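Local coordinates for protein aminotransferase, class I (Staphylococcus aureus, PDB 2O1B) that probably catalyses the pyridoxal-5'-phosphate-dependent transfer of an amino group between an amino acid and a 2-oxo acid, as in aspartate aminotransferases, at residues V123-C128 and K269-A274; Q177-T182 and A208-T213. All blocks are in the same frame, centred on the assembly; numbering follows the deposited sequence.

Interaction 1 (V123-C128 and K269-A274); sequences VAVPTC and KDMIQA
V125 is the first residue of 123-128 to meet the helix that starts at 269, and it does so through a single methyl: its CG1 lies 4.3 Å from CE, the terminal methyl of M271, a selenomethionine. The M271 side chain sets out beside the other helix rather than at it, and only its end draws nearer. Both residues also rest on V218 of strand 216-220, so the methyl pair sits over that strand.

P126 follows, and here the helix is kinked: a proline nitrogen carries no hydrogen to give to the preceding turn, and the N of T127 makes no such bond either. T127 O instead accepts a hydrogen bond from OG of S23 of the second subunit, at the dimer interface. Regular bonding is regained at C128, whose N donates to A124 O over 3.2 Å.

The setting is the large domain of a class I aminotransferase, in which a mixed seven-stranded sheet is flanked by helices. The helix of 123-128 begins in the cofactor pocket, where G117, T118, K119 and L122 line the pyridoxal-5'-phosphate site; the V125 side chain is about 11 Å from that ligand.

C128 carries the closest part of the contact. Its CA stands 5.5 Å from the CA of A274, near enough for the small A274 methyl to fit directly against the neighbouring main chain. A274 CB comes within 3.6 Å of C128 O and lies 3.9 Å from C128 CB. With SG set anti to its own carbonyl carbon (chi1 -61°), the sulfur falls beside the backbone of A274, 3.8 Å from A274 O. L26 of the second subunit packs on both C128 and A274.

Interaction 2 (Q177-T182 and A208-T213); sequences QIIDKT and AKFKGT
I179 and F210 mark the nearest backbone approach of two helix ends, with their CA atoms 9.2 Å apart, so that side chains alone span the gap. In the sheet-and-helix large domain of this aminotransferase, helix 176-181 leads straight into strand 182-187, while helix 200-210 belongs to the beta-alpha-beta crossover from that strand to its parallel neighbour 216-220.

The bridge is one branch of I179. Because CG2 is anti to the backbone N, it projects across the gap and reaches the edge of the F210 ring, near the ring plane, 3.7 Å from CE1. K209 runs beside the same ring: its CG lies 3.7 Å above one face, offset toward the rim, and bends at chi2 (79°) and chi4 bring NZ to 4.2 Å from I179 CG2. W171 meets F210 edge-to-face, completing an aromatic pair next to the contact.

Each helix end is tied off by a threonine. T182 OG1 donates to I178 O over 2.7 Å, from well above the carbonyl plane. At the end of helix 200-210, F210 to T213 form a type II beta turn in which G212 adopts a positive phi. F210 O is gripped twice from the same face of its plane, by T213 N at 3.2 Å and by T213 OG1 at 2.5 Å, the hydroxyl tilted 32° from that plane.

In the fold
Followed from the N terminus, the chain first lays down 123-128 on the helix that leaves the cofactor pocket, then 177-182, which runs from the end of helix 176-181 into strand 182-187. Interaction 2 closes the shorter loop when 208-213 returns, after that strand and most of helix 200-210. The chain then builds strands 216-220, 245-250 and 263-267 before 269-274 closes the longer loop of interaction 1, within which interaction 2 is wholly nested. Their centres are 18 Å apart and their nearest atoms about 10 Å, without touching. Interaction 1 joins helices near the subunit interface, whereas interaction 2 joins helix ends at two neighbouring parallel strands of the same sheet, where no other subunit touches.

Interaction 1 (V123-C128 and K269-A274)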
ATOM      1  N   VAL A 123      -0.811  -9.881  -3.471  1.00 25.03           N
ATOM      2  CA  VAL A 123       0.059  -9.639  -4.641  1.00 24.87           C
ATOM      3  C   VAL A 123       1.544  -9.484  -4.241  1.00 24.52           C
ATOM      4  O   VAL A 123       2.434  -9.639  -5.076  1.00 24.90           O
ATOM      5  CB  VAL A 123      -0.447  -8.485  -5.596  1.00 25.77           C
ATOM      6  CG1 VAL A 123      -1.925  -8.661  -5.985  1.00 24.30           C
ATOM      7  CG2 VAL A 123      -0.244  -7.149  -4.995  1.00 27.16           C
ATOM      8  N   ALA A 124       1.805  -9.214  -2.960  1.00 24.01           N
ATOM      9  CA  ALA A 124       3.178  -9.072  -2.442  1.00 23.38           C
ATOM     10  C   ALA A 124       3.890 -10.409  -2.201  1.00 23.32           C
ATOM     11  O   ALA A 124       5.121 -10.497  -2.362  1.00 23.52           O
ATOM     12  CB  ALA A 124       3.190  -8.210  -1.172  1.00 23.76           C
ATOM     13  N   VAL A 125       3.121 -11.448  -1.862  1.00 22.99           N
ATOM     14  CA  VAL A 125       3.684 -12.737  -1.438  1.00 22.63           C
ATOM     15  C   VAL A 125       4.773 -13.275  -2.367  1.00 22.57           C
ATOM     16  O   VAL A 125       5.827 -13.672  -1.883  1.00 23.17           O
ATOM     17  CB  VAL A 125       2.607 -13.860  -1.184  1.00 22.45           C
ATOM     18  CG1 VAL A 125       3.293 -15.181  -0.870  1.00 23.14           C
ATOM     19  CG2 VAL A 125       1.670 -13.498  -0.027  1.00 22.11           C
ATOM     20  N   PRO A 126       4.531 -13.323  -3.695  1.00 22.58           N
ATOM     21  CA  PRO A 126       5.613 -13.904  -4.510  1.00 22.39           C
ATOM     22  C   PRO A 126       6.923 -13.127  -4.433  1.00 22.75           C
ATOM     23  O   PRO A 126       7.999 -13.737  -4.397  1.00 23.28           O
ATOM     24  CB  PRO A 126       5.036 -13.862  -5.922  1.00 22.08           C
ATOM     25  CG  PRO A 126       3.523 -13.858  -5.700  1.00 22.77           C
ATOM     26  CD  PRO A 126       3.365 -12.972  -4.529  1.00 22.12           C
ATOM     27  N   THR A 127       6.843 -11.799  -4.424  1.00 23.18           N
ATOM     28  CA  THR A 127       8.039 -10.955  -4.323  1.00 23.70           C
ATOM     29  C   THR A 127       8.832 -11.317  -3.066  1.00 24.26           C
ATOM     30  O   THR A 127      10.076 -11.354  -3.093  1.00 23.82           O
ATOM     31  CB  THR A 127       7.675  -9.437  -4.340  1.00 23.78           C
ATOM     32  OG1 THR A 127       7.371  -9.041  -5.682  1.00 24.20           O
ATOM     33  CG2 THR A 127       8.820  -8.569  -3.835  1.00 22.87           C
ATOM     34  N   CYS A 128       8.090 -11.607  -1.994  1.00 24.37           N
ATOM     35  CA  CYS A 128       8.654 -11.966  -0.694  1.00 25.44           C
ATOM     36  C   CYS A 128       9.201 -13.377  -0.579  1.00 26.05           C
ATOM     37  O   CYS A 128      10.103 -13.613   0.221  1.00 26.09           O
ATOM     38  CB  CYS A 128       7.616 -11.771   0.395  1.00 25.70           C
ATOM     39  SG  CYS A 128       7.082 -10.086   0.511  1.00 26.93           S
ATOM     40  N   LYS A 269       5.791 -18.839  10.067  1.00 24.52           N
ATOM     41  CA  LYS A 269       6.664 -17.747  10.550  1.00 24.52           C
ATOM     42  C   LYS A 269       7.573 -17.165   9.457  1.00 24.65           C
ATOM     43  O   LYS A 269       7.684 -15.940   9.323  1.00 24.21           O
ATOM     44  CB  LYS A 269       7.481 -18.165  11.783  1.00 24.53           C
ATOM     45  CG  LYS A 269       8.586 -17.166  12.191  1.00 25.24           C
ATOM     46  CD  LYS A 269       9.044 -17.379  13.625  1.00 28.55           C
ATOM     47  CE  LYS A 269      10.547 -17.194  13.830  1.00 30.37           C
ATOM     48  NZ  LYS A 269      11.254 -16.423  12.766  1.00 32.75           N
ATOM     49  N   ASP A 270       8.219 -18.040   8.689  1.00 25.30           N
ATOM     50  CA  ASP A 270       9.141 -17.604   7.632  1.00 26.35           C
ATOM     51  C   ASP A 270       8.438 -16.696   6.621  1.00 26.52           C
ATOM     52  O   ASP A 270       8.951 -15.628   6.263  1.00 26.44           O
ATOM     53  CB  ASP A 270       9.776 -18.809   6.915  1.00 26.41           C
ATOM     54  CG  ASP A 270      10.829 -19.508   7.755  1.00 27.90           C
ATOM     55  OD1 ASP A 270      11.240 -18.951   8.802  1.00 28.86           O
ATOM     56  OD2 ASP A 270      11.263 -20.617   7.356  1.00 30.41           O
HETATM   57  N   MSE A 271       7.263 -17.122   6.174  1.00 26.91           N
HETATM   58  CA  MSE A 271       6.483 -16.359   5.213  1.00 28.52           C
HETATM   59  C   MSE A 271       5.976 -15.059   5.805  1.00 27.17           C
HETATM   60  O   MSE A 271       6.005 -14.025   5.142  1.00 27.13           O
HETATM   61  CB  MSE A 271       5.307 -17.187   4.691  1.00 28.33           C
HETATM   62  CG  MSE A 271       5.754 -18.420   3.933  1.00 29.89           C
HETATM   63 SE   MSE A 271       4.269 -19.544   3.408  0.70 34.43          SE
HETATM   64  CE  MSE A 271       3.658 -18.470   1.917  1.00 30.30           C
ATOM     65  N   ILE A 272       5.500 -15.111   7.045  1.00 26.54           N
ATOM     66  CA  ILE A 272       5.052 -13.897   7.716  1.00 25.37           C
ATOM     67  C   ILE A 272       6.214 -12.906   7.882  1.00 25.96           C
ATOM     68  O   ILE A 272       6.063 -11.707   7.629  1.00 26.57           O
ATOM     69  CB  ILE A 272       4.391 -14.222   9.070  1.00 25.12           C
ATOM     70  CG1 ILE A 272       3.076 -14.997   8.847  1.00 22.80           C
ATOM     71  CG2 ILE A 272       4.174 -12.958   9.904  1.00 23.07           C
ATOM     72  CD1 ILE A 272       2.045 -14.266   7.976  1.00 22.35           C
ATOM     73  N   GLN A 273       7.376 -13.402   8.286  1.00 26.26           N
ATOM     74  CA  GLN A 273       8.514 -12.509   8.508  1.00 26.59           C
ATOM     75  C   GLN A 273       8.969 -11.832   7.214  1.00 26.16           C
ATOM     76  O   GLN A 273       9.365 -10.672   7.246  1.00 26.35           O
ATOM     77  CB  GLN A 273       9.670 -13.209   9.231  1.00 27.01           C
ATOM     78  CG  GLN A 273       9.399 -13.560  10.717  1.00 28.44           C
ATOM     79  CD  GLN A 273       8.759 -12.424  11.522  1.00 31.34           C
ATOM     80  OE1 GLN A 273       9.320 -11.329  11.647  1.00 31.72           O
ATOM     81  NE2 GLN A 273       7.586 -12.695  12.085  1.00 30.56           N
ATOM     82  N   ALA A 274       8.895 -12.549   6.087  1.00 25.77           N
ATOM     83  CA  ALA A 274       9.245 -11.986   4.773  1.00 24.95           C
ATOM     84  C   ALA A 274       8.265 -10.875   4.388  1.00 24.93           C
ATOM     85  O   ALA A 274       8.678  -9.792   3.962  1.00 24.27           O
ATOM     86  CB  ALA A 274       9.280 -13.076   3.703  1.00 24.90           C
TER

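Interaction 2 (Q177-T182 and A208-T213)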
ATOM      1  N   GLN A 177       6.399 -32.941 -13.164  1.00 35.96           N
ATOM      2  CA  GLN A 177       7.471 -31.971 -13.382  1.00 36.09           C
ATOM      3  C   GLN A 177       7.138 -30.584 -12.834  1.00 35.83           C
ATOM      4  O   GLN A 177       8.011 -29.904 -12.293  1.00 35.59           O
ATOM      5  CB  GLN A 177       7.830 -31.883 -14.868  1.00 36.24           C
ATOM      6  CG  GLN A 177       8.272 -33.211 -15.485  1.00 37.93           C
ATOM      7  CD  GLN A 177       9.119 -33.031 -16.738  1.00 40.27           C
ATOM      8  OE1 GLN A 177       8.783 -33.546 -17.810  1.00 40.84           O
ATOM      9  NE2 GLN A 177      10.221 -32.290 -16.610  1.00 40.81           N
ATOM     10  N   ILE A 178       5.877 -30.175 -12.976  1.00 35.83           N
ATOM     11  CA  ILE A 178       5.413 -28.888 -12.465  1.00 35.80           C
ATOM     12  C   ILE A 178       5.435 -28.854 -10.940  1.00 35.78           C
ATOM     13  O   ILE A 178       5.917 -27.885 -10.353  1.00 35.95           O
ATOM     14  CB  ILE A 178       3.976 -28.513 -12.970  1.00 36.04           C
ATOM     15  CG1 ILE A 178       3.856 -28.567 -14.508  1.00 36.64           C
ATOM     16  CG2 ILE A 178       3.549 -27.158 -12.433  1.00 35.52           C
ATOM     17  CD1 ILE A 178       4.880 -27.743 -15.298  1.00 37.85           C
ATOM     18  N   ILE A 179       4.901 -29.900 -10.309  1.00 35.58           N
ATOM     19  CA  ILE A 179       4.860 -30.001  -8.842  1.00 35.69           C
ATOM     20  C   ILE A 179       6.254 -29.824  -8.248  1.00 35.47           C
ATOM     21  O   ILE A 179       6.434 -29.090  -7.279  1.00 35.73           O
ATOM     22  CB  ILE A 179       4.303 -31.370  -8.370  1.00 35.83           C
ATOM     23  CG1 ILE A 179       2.893 -31.610  -8.909  1.00 35.38           C
ATOM     24  CG2 ILE A 179       4.313 -31.467  -6.843  1.00 36.08           C
ATOM     25  CD1 ILE A 179       2.479 -33.091  -8.915  1.00 35.86           C
ATOM     26  N   ASP A 180       7.231 -30.503  -8.844  1.00 35.37           N
ATOM     27  CA  ASP A 180       8.623 -30.434  -8.411  1.00 34.88           C
ATOM     28  C   ASP A 180       9.199 -29.020  -8.489  1.00 34.24           C
ATOM     29  O   ASP A 180      10.015 -28.627  -7.649  1.00 34.64           O
ATOM     30  CB  ASP A 180       9.480 -31.403  -9.232  1.00 35.39           C
ATOM     31  CG  ASP A 180       9.377 -32.847  -8.745  1.00 36.03           C
ATOM     32  OD1 ASP A 180       8.415 -33.193  -8.018  1.00 36.72           O
ATOM     33  OD2 ASP A 180      10.270 -33.646  -9.096  1.00 37.53           O
ATOM     34  N   LYS A 181       8.768 -28.254  -9.485  1.00 32.85           N
ATOM     35  CA  LYS A 181       9.304 -26.908  -9.686  1.00 31.21           C
ATOM     36  C   LYS A 181       8.497 -25.832  -8.964  1.00 29.96           C
ATOM     37  O   LYS A 181       8.921 -24.671  -8.917  1.00 29.37           O
ATOM     38  CB  LYS A 181       9.389 -26.573 -11.179  1.00 31.40           C
ATOM     39  CG  LYS A 181      10.449 -27.331 -11.947  1.00 32.08           C
ATOM     40  CD  LYS A 181      10.430 -26.914 -13.402  1.00 32.84           C
ATOM     41  CE  LYS A 181      11.210 -27.893 -14.274  1.00 34.13           C
ATOM     42  NZ  LYS A 181      11.012 -27.584 -15.717  1.00 34.05           N
ATOM     43  N   THR A 182       7.347 -26.208  -8.403  1.00 28.28           N
ATOM     44  CA  THR A 182       6.457 -25.226  -7.780  1.00 26.89           C
ATOM     45  C   THR A 182       6.918 -24.800  -6.389  1.00 26.15           C
ATOM     46  O   THR A 182       7.163 -25.626  -5.509  1.00 26.26           O
ATOM     47  CB  THR A 182       4.982 -25.700  -7.757  1.00 26.88           C
ATOM     48  OG1 THR A 182       4.532 -25.874  -9.101  1.00 26.89           O
ATOM     49  CG2 THR A 182       4.082 -24.660  -7.089  1.00 26.34           C
ATOM     50  N   ALA A 208      -0.257 -32.529   3.483  1.00 25.35           N
ATOM     51  CA  ALA A 208       0.500 -33.775   3.369  1.00 25.51           C
ATOM     52  C   ALA A 208       1.261 -33.869   2.046  1.00 25.76           C
ATOM     53  O   ALA A 208       2.354 -34.431   1.993  1.00 26.21           O
ATOM     54  CB  ALA A 208      -0.411 -34.977   3.546  1.00 25.69           C
ATOM     55  N   LYS A 209       0.688 -33.321   0.978  1.00 26.05           N
ATOM     56  CA  LYS A 209       1.339 -33.348  -0.330  1.00 26.07           C
ATOM     57  C   LYS A 209       2.617 -32.491  -0.365  1.00 26.28           C
ATOM     58  O   LYS A 209       3.592 -32.872  -1.018  1.00 25.64           O
ATOM     59  CB  LYS A 209       0.357 -32.925  -1.428  1.00 26.05           C
ATOM     60  CG  LYS A 209       0.902 -32.987  -2.866  1.00 26.67           C
ATOM     61  CD  LYS A 209       0.903 -34.403  -3.432  1.00 28.91           C
ATOM     62  CE  LYS A 209       1.437 -34.415  -4.849  1.00 29.95           C
ATOM     63  NZ  LYS A 209       2.848 -34.858  -4.910  1.00 33.43           N
ATOM     64  N   PHE A 210       2.610 -31.355   0.347  1.00 26.15           N
ATOM     65  CA  PHE A 210       3.716 -30.387   0.251  1.00 27.01           C
ATOM     66  C   PHE A 210       4.564 -30.173   1.512  1.00 28.02           C
ATOM     67  O   PHE A 210       5.509 -29.375   1.493  1.00 28.63           O
ATOM     68  CB  PHE A 210       3.227 -29.035  -0.320  1.00 26.28           C
ATOM     69  CG  PHE A 210       2.582 -29.160  -1.669  1.00 25.36           C
ATOM     70  CD1 PHE A 210       3.345 -29.442  -2.792  1.00 24.05           C
ATOM     71  CD2 PHE A 210       1.202 -29.048  -1.808  1.00 25.33           C
ATOM     72  CE1 PHE A 210       2.758 -29.585  -4.034  1.00 23.86           C
ATOM     73  CE2 PHE A 210       0.606 -29.199  -3.050  1.00 24.33           C
ATOM     74  CZ  PHE A 210       1.380 -29.462  -4.161  1.00 24.60           C
ATOM     75  N   LYS A 211       4.246 -30.867   2.600  1.00 29.03           N
ATOM     76  CA  LYS A 211       5.077 -30.767   3.803  1.00 30.19           C
ATOM     77  C   LYS A 211       6.427 -31.429   3.509  1.00 30.16           C
ATOM     78  O   LYS A 211       6.480 -32.502   2.904  1.00 30.13           O
ATOM     79  CB  LYS A 211       4.382 -31.375   5.035  1.00 30.25           C
ATOM     80  CG  LYS A 211       5.280 -31.551   6.270  1.00 31.47           C
ATOM     81  CD  LYS A 211       4.498 -31.877   7.560  1.00 31.38           C
ATOM     82  CE  LYS A 211       3.606 -33.111   7.431  1.00 32.11           C
ATOM     83  NZ  LYS A 211       4.354 -34.371   7.150  1.00 33.26           N
ATOM     84  N   GLY A 212       7.510 -30.759   3.899  1.00 30.29           N
ATOM     85  CA  GLY A 212       8.857 -31.260   3.623  1.00 30.86           C
ATOM     86  C   GLY A 212       9.335 -31.034   2.197  1.00 30.98           C
ATOM     87  O   GLY A 212      10.373 -31.562   1.796  1.00 31.19           O
ATOM     88  N   THR A 213       8.568 -30.270   1.418  1.00 30.83           N
ATOM     89  CA  THR A 213       9.030 -29.801   0.112  1.00 30.53           C
ATOM     90  C   THR A 213       9.309 -28.315   0.296  1.00 30.32           C
ATOM     91  O   THR A 213       9.049 -27.782   1.369  1.00 30.63           O
ATOM     92  CB  THR A 213       7.976 -30.022  -1.003  1.00 30.44           C
ATOM     93  OG1 THR A 213       6.780 -29.291  -0.701  1.00 29.73           O
ATOM     94  CG2 THR A 213       7.641 -31.506  -1.159  1.00 30.46           C
TER